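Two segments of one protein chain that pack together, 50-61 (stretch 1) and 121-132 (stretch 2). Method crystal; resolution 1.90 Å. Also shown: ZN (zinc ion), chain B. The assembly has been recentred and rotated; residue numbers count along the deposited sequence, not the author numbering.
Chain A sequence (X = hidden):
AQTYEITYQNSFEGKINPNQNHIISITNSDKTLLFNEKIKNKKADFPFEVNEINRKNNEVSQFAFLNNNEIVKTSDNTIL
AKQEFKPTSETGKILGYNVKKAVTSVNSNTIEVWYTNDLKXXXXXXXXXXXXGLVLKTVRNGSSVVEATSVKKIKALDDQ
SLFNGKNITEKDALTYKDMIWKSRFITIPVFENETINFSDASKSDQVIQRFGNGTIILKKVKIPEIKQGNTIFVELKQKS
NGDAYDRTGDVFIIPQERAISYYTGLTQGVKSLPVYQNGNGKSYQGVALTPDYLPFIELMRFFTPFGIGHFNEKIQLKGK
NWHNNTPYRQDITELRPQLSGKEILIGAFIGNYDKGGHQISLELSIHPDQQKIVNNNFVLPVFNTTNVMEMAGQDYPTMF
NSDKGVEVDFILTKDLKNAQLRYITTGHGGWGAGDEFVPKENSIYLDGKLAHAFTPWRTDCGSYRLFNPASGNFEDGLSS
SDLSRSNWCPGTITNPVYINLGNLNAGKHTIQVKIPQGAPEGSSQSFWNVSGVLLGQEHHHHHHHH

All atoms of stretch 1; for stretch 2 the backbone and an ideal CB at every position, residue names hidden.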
# COMPACT_ATOMS: atom_id res chain seq x y z
N VAL A 50 -17.17 11.73 18.19
CA VAL A 50 -18.13 12.12 19.21
C VAL A 50 -19.48 11.52 18.84
O VAL A 50 -19.79 11.32 17.67
CB VAL A 50 -18.17 13.68 19.23
CG1 VAL A 50 -19.51 14.22 19.62
CG2 VAL A 50 -17.05 14.22 20.10
N ASN A 51 -20.31 11.24 19.85
CA ASN A 51 -21.66 10.76 19.61
C ASN A 51 -22.69 11.74 20.21
O ASN A 51 -22.46 12.35 21.24
CB ASN A 51 -21.75 9.35 20.21
CG ASN A 51 -23.09 8.71 20.03
OD1 ASN A 51 -23.32 7.98 19.06
ND2 ASN A 51 -23.99 8.96 20.96
N GLU A 52 -23.83 11.92 19.54
CA GLU A 52 -24.92 12.72 20.09
C GLU A 52 -26.23 12.01 19.84
O GLU A 52 -26.44 11.45 18.76
CB GLU A 52 -24.98 14.11 19.48
CG GLU A 52 -23.77 14.98 19.80
CD GLU A 52 -23.99 16.46 19.50
OE1 GLU A 52 -24.92 16.79 18.73
OE2 GLU A 52 -23.23 17.30 20.03
N ILE A 53 -27.10 12.04 20.84
CA ILE A 53 -28.39 11.40 20.76
C ILE A 53 -29.45 12.46 20.93
O ILE A 53 -29.38 13.22 21.88
CB ILE A 53 -28.58 10.36 21.88
CG1 ILE A 53 -27.51 9.28 21.73
CG2 ILE A 53 -30.00 9.79 21.83
CD1 ILE A 53 -27.63 8.12 22.70
N ASN A 54 -30.40 12.48 20.00
CA ASN A 54 -31.57 13.33 20.07
C ASN A 54 -32.63 12.54 20.82
O ASN A 54 -33.07 11.50 20.34
CB ASN A 54 -32.05 13.66 18.65
CG ASN A 54 -33.30 14.53 18.65
OD1 ASN A 54 -34.04 14.58 19.63
ND2 ASN A 54 -33.52 15.23 17.54
N ARG A 55 -32.98 12.99 22.01
CA ARG A 55 -33.83 12.19 22.88
C ARG A 55 -35.32 12.26 22.46
O ARG A 55 -36.11 11.45 22.91
CB ARG A 55 -33.66 12.62 24.33
CG ARG A 55 -32.29 12.33 24.92
CD ARG A 55 -32.01 10.83 25.06
NE ARG A 55 -30.66 10.59 25.55
CZ ARG A 55 -30.11 9.37 25.66
NH1 ARG A 55 -30.80 8.27 25.36
NH2 ARG A 55 -28.89 9.22 26.12
N LYS A 56 -35.67 13.20 21.58
CA LYS A 56 -37.05 13.30 21.06
C LYS A 56 -37.39 12.13 20.15
O LYS A 56 -38.50 11.60 20.18
CB LYS A 56 -37.26 14.62 20.29
CG LYS A 56 -37.69 15.83 21.10
CD LYS A 56 -36.95 16.02 22.42
CE LYS A 56 -37.76 15.46 23.60
NZ LYS A 56 -36.96 15.16 24.81
N ASN A 57 -36.44 11.72 19.33
CA ASN A 57 -36.68 10.67 18.33
C ASN A 57 -35.67 9.51 18.36
O ASN A 57 -35.70 8.61 17.51
CB ASN A 57 -36.80 11.28 16.92
CG ASN A 57 -35.55 12.04 16.44
OD1 ASN A 57 -35.59 12.65 15.38
ND2 ASN A 57 -34.47 12.01 17.19
N ASN A 58 -34.79 9.51 19.36
CA ASN A 58 -33.70 8.53 19.43
C ASN A 58 -32.82 8.45 18.18
O ASN A 58 -32.25 7.42 17.89
CB ASN A 58 -34.23 7.16 19.87
CG ASN A 58 -34.57 7.12 21.35
OD1 ASN A 58 -34.30 8.07 22.09
ND2 ASN A 58 -35.18 6.02 21.80
N GLU A 59 -32.66 9.56 17.47
CA GLU A 59 -31.68 9.60 16.40
C GLU A 59 -30.28 9.67 17.02
O GLU A 59 -29.98 10.61 17.74
CB GLU A 59 -31.90 10.79 15.47
CG GLU A 59 -30.94 10.79 14.28
CD GLU A 59 -31.46 11.55 13.07
OE1 GLU A 59 -32.45 12.30 13.20
OE2 GLU A 59 -30.88 11.39 11.97
N VAL A 60 -29.48 8.65 16.75
CA VAL A 60 -28.09 8.57 17.19
C VAL A 60 -27.20 9.08 16.05
O VAL A 60 -27.24 8.56 14.92
CB VAL A 60 -27.71 7.13 17.55
CG1 VAL A 60 -26.28 7.02 18.05
CG2 VAL A 60 -28.68 6.59 18.60
N SER A 61 -26.41 10.11 16.34
CA SER A 61 -25.49 10.69 15.36
C SER A 61 -24.05 10.48 15.80
O SER A 61 -23.69 10.76 16.94
CB SER A 61 -25.77 12.17 15.16
OG SER A 61 -27.02 12.36 14.52
N UNK A 121 -32.87 11.81 33.15
CA UNK A 121 -32.03 11.96 31.97
C UNK A 121 -31.40 10.60 31.71
O UNK A 121 -31.38 9.72 32.59
CB UNK A 121 -30.97 13.05 32.15
N UNK A 122 -30.93 10.42 30.48
CA UNK A 122 -30.29 9.18 30.07
C UNK A 122 -28.87 9.49 29.62
O UNK A 122 -28.53 10.63 29.45
CB UNK A 122 -31.08 8.49 28.96
N UNK A 123 -28.05 8.45 29.49
CA UNK A 123 -26.66 8.65 29.16
C UNK A 123 -25.84 7.44 29.51
O UNK A 123 -26.36 6.42 29.96
CB UNK A 123 -26.11 9.89 29.87
N UNK A 124 -24.53 7.58 29.32
CA UNK A 124 -23.61 6.51 29.64
C UNK A 124 -22.26 6.67 28.99
O UNK A 124 -22.05 7.57 28.18
CB UNK A 124 -24.22 5.17 29.23
N UNK A 125 -21.33 5.79 29.35
CA UNK A 125 -19.95 5.89 28.84
C UNK A 125 -19.75 5.22 27.49
O UNK A 125 -18.65 5.31 26.91
CB UNK A 125 -18.98 5.27 29.85
N UNK A 126 -20.78 4.54 26.98
CA UNK A 126 -20.75 3.92 25.65
C UNK A 126 -22.17 3.94 25.08
O UNK A 126 -23.10 4.36 25.75
CB UNK A 126 -20.20 2.49 25.71
N UNK A 127 -22.35 3.46 23.87
CA UNK A 127 -23.72 3.39 23.30
C UNK A 127 -24.66 2.39 24.05
O UNK A 127 -25.90 2.54 24.02
CB UNK A 127 -23.63 2.98 21.83
N UNK A 128 -24.08 1.39 24.72
CA UNK A 128 -24.88 0.33 25.35
C UNK A 128 -25.67 0.83 26.55
O UNK A 128 -25.13 1.47 27.44
CB UNK A 128 -23.97 -0.82 25.78
N UNK A 129 -26.97 0.55 26.54
CA UNK A 129 -27.85 0.93 27.64
C UNK A 129 -28.40 2.34 27.65
O UNK A 129 -29.09 2.71 28.61
CB UNK A 129 -27.10 0.72 28.95
N UNK A 130 -28.11 3.12 26.60
CA UNK A 130 -28.47 4.54 26.54
C UNK A 130 -29.96 4.78 26.56
O UNK A 130 -30.38 5.89 26.84
CB UNK A 130 -27.88 5.18 25.28
N UNK A 131 -30.78 3.79 26.21
CA UNK A 131 -32.21 3.98 26.38
C UNK A 131 -32.76 3.47 27.72
O UNK A 131 -33.94 3.65 27.97
CB UNK A 131 -32.94 3.28 25.23
N UNK A 132 -31.93 2.86 28.57
CA UNK A 132 -32.43 2.32 29.86
C UNK A 132 -32.54 3.37 30.96
O UNK A 132 -33.38 3.27 31.85
CB UNK A 132 -31.51 1.20 30.34
ZN ZN B . -25.16 18.86 19.60

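Stretch 1 is a hairpin, its strands joined by the backbone pairs of E52 with S61 and of N54 with E59. One side offers I53 and V60, an apolar patch, and beyond them the R55 guanidinium and the amide of N58.

At position 121 the CA-to-CB bond points sideways and the ideal CB finds nothing of stretch 1 within 5.5 Å, so the hairpin sets no preference; the residue is V121.

Position 122 points toward stretch 1, with its ideal CB 3.5 Å from CZ of R55. Anything with a methylene here could cover the guanidinium, and a long basic chain would do best to lead its charge elsewhere. K122 does so: its CB lies over one face of the R55 guanidinium, and the extended chain carries its charge away from the arginine.

Positions 123 and 124 have phi near 160° and psi near 180°. A CB at either would be jammed against the carbonyl O of the preceding residue, so the backbone alone calls for glycine. Both are glycine, G123 and G124; the amide N of G123 lies 3.6 Å from NH2 of R55.

Positions 125 and 126 are out of reach. A phi of -85° at 125 admits proline, and P125 is found; 126 is open to many residues and holds S126.

Position 127 points sideways and its ideal CB touches nothing, yet I53 and V60 offer methyls nearby. A long or branched apolar chain could reach them. I127 does, with chi1 t and chi2 p: its CD1 comes 3.9 Å from CG1 of V60 and 4.4 Å from CD1 of I53.

Positions 128 and 132 are out of reach and free as far as stretch 1 is concerned; they hold L128 and L132. Position 129, the third residue of a type II turn running from 127 to 130, has phi 83°, which favours glycine, and G129 fills it.

Position 130 meets stretch 1 with both backbone and side chain. It points toward stretch 1, its ideal CB 3.9 Å from CD1 of I53 and 4.3 Å from NH2 of R55. The backbone O already accepts from NH1 of R55 at 2.8 Å, so a side chain with a second acceptor would suit: Glu or Gln. Q130 bends with chi1 and chi2 both m, and its OE1 accepts from NH2 of R55 at 2.7 Å, at the guanidinium edge. Its NE2 donates to O of S126 at 2.8 Å, a use for the amide that a carboxylate could not serve.

Position 131 points sideways, with its ideal CB 4.9 Å from ND2 of N58. Asp, Asn or Glu could exploit the nearby donors. D131 turns its end closer and works through water: one molecule donates to its OD1 and to OD1 of N58 while accepting from NH1 of R55. The same OD1 forms a salt bridge with NZ of K122 at 3.0 Å, which gives the lysine's charge its partner.

Stretch 2, residues 121-132: VKGGPSILGQDL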
# COMPACT_ATOMS: atom_id res chain seq x y z
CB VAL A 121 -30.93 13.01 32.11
CG1 VAL A 121 -31.50 14.40 32.39
CG2 VAL A 121 -29.90 12.60 33.16
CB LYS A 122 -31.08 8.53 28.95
CG LYS A 122 -32.45 8.05 29.41
CD LYS A 122 -33.27 7.41 28.31
CE LYS A 122 -34.59 6.92 28.91
NZ LYS A 122 -35.44 6.28 27.87
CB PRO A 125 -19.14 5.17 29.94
CG PRO A 125 -20.09 4.11 30.41
CD PRO A 125 -21.45 4.76 30.40
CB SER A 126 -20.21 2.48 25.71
OG SER A 126 -21.16 1.61 26.28
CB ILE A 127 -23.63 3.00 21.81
CG1 ILE A 127 -24.96 3.28 21.08
CG2 ILE A 127 -23.20 1.54 21.68
CD1 ILE A 127 -25.43 4.71 21.12
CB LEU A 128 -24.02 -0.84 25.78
CG LEU A 128 -23.32 -1.58 24.64
CD1 LEU A 128 -22.45 -2.68 25.20
CD2 LEU A 128 -24.32 -2.10 23.63
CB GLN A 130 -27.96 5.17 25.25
CG GLN A 130 -26.47 5.34 25.19
CD GLN A 130 -25.99 6.59 25.87
OE1 GLN A 130 -26.75 7.55 26.10
NE2 GLN A 130 -24.71 6.61 26.17
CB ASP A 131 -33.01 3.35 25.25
CG ASP A 131 -34.37 3.99 25.09
OD1 ASP A 131 -34.48 5.24 25.21
OD2 ASP A 131 -35.33 3.24 24.87
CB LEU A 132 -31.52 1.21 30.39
CG LEU A 132 -31.38 -0.06 29.55
CD1 LEU A 132 -30.33 -0.97 30.17
CD2 LEU A 132 -32.71 -0.78 29.40
O HOH W 1 -33.46 7.76 24.60
O HOH W 2 -37.09 6.25 24.56
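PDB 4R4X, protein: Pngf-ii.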